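Local structure of MMACHC-like protein (Caenorhabditis elegans, 5UJC) at residues F30-Y35 against F45-D50; S52-L57 against V195-F200. The protein binds cobalamin and probably catalyses the flavin-dependent reductive decyanation of cyanocobalamin and the glutathione-dependent demethylation of methylcobalamin. One frame throughout, in Å; residues are numbered along the deposited sequence.

Contact 1: residues F30-Y35 against F45-D50; sequences FKIGSY and FALPYD
The chain leaves strand 25-31, turns at the N-cap residue Lys31 into helix 32-39, and the irregular segment 45-50 then runs back past the first helical turn, with the CA atoms of Ile32 and Tyr49 6.8 Å apart. This is the helical connection between the adjacent antiparallel strands 25-31 and 53-60 of the sheet, and no direct hydrogen bond joins its two segments. Leu47 crosses Ile32 and Tyr35 each at about a right angle. The same methyl, Leu47 CD1, meets Ile32 CD1 at 3.9 Å and CD2 of the Tyr35 ring at 3.6 Å. Ile32 holds CG2 anti to its backbone N, which brings this branch to 4.1 Å from Tyr49 CB; an inverse gamma turn centred on Pro48, closed by a weak Tyr49 N to Leu47 O bond, links Leu47 to Tyr49. Tyr35, with CG anti to the backbone N (chi1 177°), reaches Phe45, whose side chain touches the bound methylcobalamin. The carbonyl O of Phe45 sits in the plane of the Tyr35 ring, at its edge, 3.5 Å from CE2. Tyr35 OH is hydrogen-bonded to Leu133 N, in a probable substrate-binding stretch. One water accepts from Tyr35 OH at 2.6 Å and donates to Phe45 O at 2.6 Å.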
loop_
_atom_site.group_PDB
_atom_site.type_symbol
_atom_site.label_atom_id
_atom_site.label_comp_id
_atom_site.label_asym_id
_atom_site.label_seq_id
_atom_site.Cartn_x
_atom_site.Cartn_y
_atom_site.Cartn_z
ATOM N N PHE A 30 -3.282 -12.443 -7.342
ATOM C CA PHE A 30 -2.476 -12.535 -8.545
ATOM C C PHE A 30 -1.556 -13.725 -8.503
ATOM O O PHE A 30 -1.429 -14.376 -7.471
ATOM C CB PHE A 30 -1.684 -11.240 -8.780
ATOM C CG PHE A 30 -0.614 -10.953 -7.738
ATOM C CD1 PHE A 30 -0.945 -10.412 -6.497
ATOM C CD2 PHE A 30 0.726 -11.162 -8.027
ATOM C CE1 PHE A 30 0.043 -10.137 -5.560
ATOM C CE2 PHE A 30 1.708 -10.862 -7.112
ATOM C CZ PHE A 30 1.372 -10.330 -5.883
ATOM N N LYS A 31 -0.968 -14.052 -9.657
ATOM C CA LYS A 31 -0.048 -15.169 -9.756
ATOM C C LYS A 31 1.381 -14.637 -9.649
ATOM O O LYS A 31 1.717 -13.645 -10.266
ATOM C CB LYS A 31 -0.231 -15.899 -11.094
ATOM C CG LYS A 31 -1.610 -16.499 -11.286
ATOM C CD LYS A 31 -1.746 -17.178 -12.640
ATOM C CE LYS A 31 -1.748 -16.177 -13.796
ATOM N NZ LYS A 31 -2.456 -16.728 -14.982
ATOM N N ILE A 32 2.249 -15.358 -8.966
ATOM C CA ILE A 32 3.627 -14.930 -8.858
ATOM C C ILE A 32 4.262 -14.790 -10.256
ATOM O O ILE A 32 5.046 -13.874 -10.487
ATOM C CB ILE A 32 4.465 -15.901 -7.977
ATOM C CG1 ILE A 32 4.036 -15.812 -6.504
ATOM C CG2 ILE A 32 5.961 -15.620 -8.119
ATOM C CD1 ILE A 32 4.259 -14.460 -5.860
ATOM N N GLY A 33 3.900 -15.676 -11.190
ATOM C CA GLY A 33 4.445 -15.594 -12.553
ATOM C C GLY A 33 4.167 -14.252 -13.234
ATOM O O GLY A 33 4.992 -13.754 -14.027
ATOM N N SER A 34 3.016 -13.658 -12.936
ATOM C CA SER A 34 2.675 -12.358 -13.510
ATOM C C SER A 34 3.605 -11.281 -12.993
ATOM O O SER A 34 4.040 -10.414 -13.742
ATOM C CB SER A 34 1.243 -11.998 -13.198
ATOM O OG SER A 34 0.351 -12.950 -13.759
ATOM N N TYR A 35 3.929 -11.349 -11.714
ATOM C CA TYR A 35 4.892 -10.433 -11.136
ATOM C C TYR A 35 6.297 -10.638 -11.734
ATOM O O TYR A 35 6.964 -9.675 -12.130
ATOM C CB TYR A 35 4.938 -10.611 -9.612
ATOM C CG TYR A 35 5.965 -9.743 -8.921
ATOM C CD1 TYR A 35 5.663 -8.445 -8.526
ATOM C CD2 TYR A 35 7.252 -10.227 -8.662
ATOM C CE1 TYR A 35 6.586 -7.661 -7.897
ATOM C CE2 TYR A 35 8.179 -9.459 -8.001
ATOM C CZ TYR A 35 7.851 -8.168 -7.629
ATOM O OH TYR A 35 8.767 -7.364 -6.974
ATOM N N PHE A 45 14.675 -8.836 -8.357
ATOM C CA PHE A 45 13.367 -8.803 -7.743
ATOM C C PHE A 45 12.540 -10.066 -8.010
ATOM O O PHE A 45 11.503 -10.250 -7.425
ATOM C CB PHE A 45 12.608 -7.563 -8.242
ATOM C CG PHE A 45 13.203 -6.282 -7.758
ATOM C CD1 PHE A 45 13.007 -5.878 -6.460
ATOM C CD2 PHE A 45 14.012 -5.513 -8.588
ATOM C CE1 PHE A 45 13.589 -4.729 -5.991
ATOM C CE2 PHE A 45 14.574 -4.352 -8.132
ATOM C CZ PHE A 45 14.346 -3.949 -6.837
ATOM N N ALA A 46 12.976 -10.913 -8.942
ATOM C CA ALA A 46 12.233 -12.136 -9.237
ATOM C C ALA A 46 12.042 -12.968 -7.947
ATOM O O ALA A 46 12.961 -13.118 -7.173
ATOM C CB ALA A 46 12.960 -12.949 -10.293
ATOM N N LEU A 47 10.832 -13.474 -7.731
ATOM C CA LEU A 47 10.519 -14.205 -6.528
ATOM C C LEU A 47 10.634 -15.708 -6.776
ATOM O O LEU A 47 10.265 -16.188 -7.859
ATOM C CB LEU A 47 9.106 -13.869 -6.071
ATOM C CG LEU A 47 8.888 -12.407 -5.710
ATOM C CD1 LEU A 47 7.389 -12.107 -5.557
ATOM C CD2 LEU A 47 9.636 -12.061 -4.432
ATOM N N PRO A 48 11.115 -16.464 -5.763
ATOM C CA PRO A 48 11.476 -17.872 -5.956
ATOM C C PRO A 48 10.289 -18.838 -5.747
ATOM O O PRO A 48 10.334 -19.702 -4.886
ATOM C CB PRO A 48 12.553 -18.089 -4.895
ATOM C CG PRO A 48 12.123 -17.210 -3.784
ATOM C CD PRO A 48 11.598 -15.963 -4.457
ATOM N N TYR A 49 9.252 -18.667 -6.553
ATOM C CA TYR A 49 8.080 -19.528 -6.520
ATOM C C TYR A 49 7.672 -19.858 -7.926
ATOM O O TYR A 49 7.899 -19.061 -8.852
ATOM C CB TYR A 49 6.911 -18.826 -5.792
ATOM C CG TYR A 49 7.266 -18.384 -4.412
ATOM C CD1 TYR A 49 7.213 -19.267 -3.351
ATOM C CD2 TYR A 49 7.694 -17.093 -4.172
ATOM C CE1 TYR A 49 7.602 -18.879 -2.088
ATOM C CE2 TYR A 49 8.052 -16.685 -2.916
ATOM C CZ TYR A 49 8.017 -17.587 -1.874
ATOM O OH TYR A 49 8.382 -17.198 -0.626
ATOM N N ASP A 50 7.007 -20.993 -8.098
ATOM C CA ASP A 50 6.443 -21.360 -9.407
ATOM C C ASP A 50 5.448 -20.316 -9.918
ATOM O O ASP A 50 4.772 -19.628 -9.119
ATOM C CB ASP A 50 5.757 -22.736 -9.336
ATOM C CG ASP A 50 6.746 -23.887 -9.072
ATOM O OD1 ASP A 50 7.970 -23.698 -9.245
ATOM O OD2 ASP A 50 6.282 -24.978 -8.668
HETATM O O HOH W 1 10.678 -8.572 -5.601
#

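Contact 2: residues S52-L57 against V195-F200; sequences STMALL and VKIPEF
Two backbone hydrogen bonds join segments 52-57 and 195-200, at and just beyond the ends of strands 53-60 and 185-196, neighbours in the four-stranded antiparallel sheet. They enclose the non-hydrogen-bonded pair Thr53-Lys196: Met54 N donates to Val195 O at 2.9 Å, and Ile197 N to Ser52 O at the same length. Both are nearly straight (166° and 169° at the hydrogen) and lie in the carbonyl planes. Each acceptor also takes a CA-H...O contact, Ser52 O from Lys196 CA at 3.4 Å and Val195 O from Thr53 CA at 3.6 Å. Apolar contacts gather around Met54, whose extended chain lies alongside Val195 and points the same way, SD 3.7 Å from Val195 CG1. Ile197, which opens a type I turn ending at Phe200, comes obliquely, its CD1 3.9 Å from Met54 CB; helix 5-18 packs on Met54 and Ile197. Among the polar side chains, Ser52 OG rests against the aliphatic part of Lys196, 3.4 Å from CB. The Lys196 bend at chi2 helps bring CE alongside Thr53 OG1, which is hydrogen-bonded to Asp50 O, and chi4 sets NZ. The backbone bonds thus fix the register, and no charge pair crosses the contact: the Lys196 ammonium turns to Asp50 OD2 in a long, weak ion pair.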
loop_
_atom_site.group_PDB
_atom_site.type_symbol
_atom_site.label_atom_id
_atom_site.label_comp_id
_atom_site.label_asym_id
_atom_site.label_seq_id
_atom_site.Cartn_x
_atom_site.Cartn_y
_atom_site.Cartn_z
ATOM N N SER A 52 2.474 -20.325 -11.148
ATOM C CA SER A 52 1.062 -20.372 -10.811
ATOM C C SER A 52 0.780 -20.161 -9.298
ATOM O O SER A 52 -0.358 -20.234 -8.875
ATOM C CB SER A 52 0.463 -21.686 -11.271
ATOM O OG SER A 52 1.015 -22.773 -10.547
ATOM N N THR A 53 1.824 -19.914 -8.501
ATOM C CA THR A 53 1.670 -19.723 -7.067
ATOM C C THR A 53 0.730 -18.542 -6.782
ATOM O O THR A 53 0.898 -17.453 -7.341
ATOM C CB THR A 53 3.032 -19.457 -6.408
ATOM O OG1 THR A 53 3.905 -20.556 -6.664
ATOM C CG2 THR A 53 2.913 -19.267 -4.904
ATOM N N MET A 54 -0.242 -18.776 -5.908
ATOM C CA MET A 54 -1.184 -17.744 -5.487
ATOM C C MET A 54 -0.538 -16.700 -4.577
ATOM O O MET A 54 0.189 -17.046 -3.636
ATOM C CB MET A 54 -2.339 -18.398 -4.733
ATOM C CG MET A 54 -3.363 -17.424 -4.182
ATOM S SD MET A 54 -4.517 -18.233 -3.055
ATOM C CE MET A 54 -5.366 -16.825 -2.343
ATOM N N ALA A 55 -0.833 -15.433 -4.861
ATOM C CA ALA A 55 -0.507 -14.327 -3.968
ATOM C C ALA A 55 -1.726 -13.429 -3.789
ATOM O O ALA A 55 -2.586 -13.333 -4.682
ATOM C CB ALA A 55 0.656 -13.526 -4.521
ATOM N N LEU A 56 -1.757 -12.733 -2.643
ATOM C CA LEU A 56 -2.759 -11.697 -2.352
ATOM C C LEU A 56 -2.065 -10.405 -2.009
ATOM O O LEU A 56 -1.260 -10.352 -1.086
ATOM C CB LEU A 56 -3.675 -12.092 -1.188
ATOM C CG LEU A 56 -4.673 -13.204 -1.456
ATOM C CD1 LEU A 56 -5.356 -13.574 -0.136
ATOM C CD2 LEU A 56 -5.712 -12.759 -2.471
ATOM N N LEU A 57 -2.416 -9.364 -2.741
ATOM C CA LEU A 57 -1.989 -8.012 -2.440
ATOM C C LEU A 57 -3.027 -7.356 -1.533
ATOM O O LEU A 57 -4.180 -7.263 -1.902
ATOM C CB LEU A 57 -1.863 -7.228 -3.750
ATOM C CG LEU A 57 -1.564 -5.737 -3.638
ATOM C CD1 LEU A 57 -0.205 -5.496 -3.001
ATOM C CD2 LEU A 57 -1.668 -5.066 -4.995
ATOM N N VAL A 195 -0.351 -23.346 -2.916
ATOM C CA VAL A 195 -1.609 -23.108 -3.587
ATOM C C VAL A 195 -1.342 -22.608 -5.007
ATOM O O VAL A 195 -0.737 -21.558 -5.199
ATOM C CB VAL A 195 -2.486 -22.083 -2.831
ATOM C CG1 VAL A 195 -3.782 -21.868 -3.569
ATOM C CG2 VAL A 195 -2.739 -22.552 -1.402
ATOM N N LYS A 196 -1.784 -23.386 -5.989
ATOM C CA LYS A 196 -1.544 -23.086 -7.395
ATOM C C LYS A 196 -2.876 -22.734 -8.093
ATOM O O LYS A 196 -3.895 -23.430 -7.930
ATOM C CB LYS A 196 -0.883 -24.282 -8.093
ATOM C CG LYS A 196 0.344 -24.830 -7.378
ATOM C CD LYS A 196 1.442 -23.799 -7.239
ATOM C CE LYS A 196 2.649 -24.361 -6.490
ATOM N NZ LYS A 196 3.255 -25.519 -7.197
ATOM N N ILE A 197 -2.849 -21.637 -8.850
ATOM C CA ILE A 197 -4.028 -21.081 -9.491
ATOM C C ILE A 197 -3.737 -20.799 -10.981
ATOM O O ILE A 197 -3.956 -19.696 -11.477
ATOM C CB ILE A 197 -4.538 -19.796 -8.736
ATOM C CG1 ILE A 197 -3.403 -18.787 -8.545
ATOM C CG2 ILE A 197 -5.145 -20.177 -7.375
ATOM C CD1 ILE A 197 -3.889 -17.372 -8.211
ATOM N N PRO A 198 -3.248 -21.815 -11.702
ATOM C CA PRO A 198 -2.834 -21.585 -13.108
ATOM C C PRO A 198 -3.962 -21.073 -14.031
ATOM O O PRO A 198 -3.684 -20.378 -15.006
ATOM C CB PRO A 198 -2.386 -22.966 -13.560
ATOM C CG PRO A 198 -3.170 -23.906 -12.691
ATOM C CD PRO A 198 -3.172 -23.237 -11.345
ATOM N N GLU A 199 -5.211 -21.377 -13.691
ATOM C CA GLU A 199 -6.353 -20.991 -14.517
ATOM C C GLU A 199 -6.807 -19.550 -14.258
ATOM O O GLU A 199 -7.657 -19.034 -14.975
ATOM C CB GLU A 199 -7.535 -21.962 -14.295
ATOM C CG GLU A 199 -8.152 -21.949 -12.868
ATOM C CD GLU A 199 -7.537 -22.996 -11.924
ATOM O OE1 GLU A 199 -8.231 -24.001 -11.587
ATOM O OE2 GLU A 199 -6.384 -22.797 -11.491
ATOM N N PHE A 200 -6.240 -18.902 -13.229
ATOM C CA PHE A 200 -6.683 -17.575 -12.846
ATOM C C PHE A 200 -6.143 -16.514 -13.808
ATOM O O PHE A 200 -4.954 -16.521 -14.172
ATOM C CB PHE A 200 -6.240 -17.258 -11.435
ATOM C CG PHE A 200 -6.723 -15.916 -10.932
ATOM C CD1 PHE A 200 -8.076 -15.677 -10.739
ATOM C CD2 PHE A 200 -5.822 -14.878 -10.687
ATOM C CE1 PHE A 200 -8.526 -14.454 -10.279
ATOM C CE2 PHE A 200 -6.271 -13.658 -10.203
ATOM C CZ PHE A 200 -7.625 -13.446 -10.006
#

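In the fold
Contacts 1 and 2 lie on the same side of the chain's centre, about 9 Å apart between their centres, and follow one another along the chain. They meet in the four-stranded sheet, where strand 25-31 pairs with strand 53-60: Phe30 O is 2.9 Å from Ala55 N, a probable hydrogen bond. Lys31 NZ and Phe200 O form a second probable link at 2.6 Å. Both contacts are partly buried, each combining buried residues with an exposed margin. Contact 1 relies on side-chain packing and a bridging water and extends to the cobalamin pocket through Phe45, whereas contact 2 depends on direct backbone pairing of the two inner strands, near their ends, and holds no pocket residue.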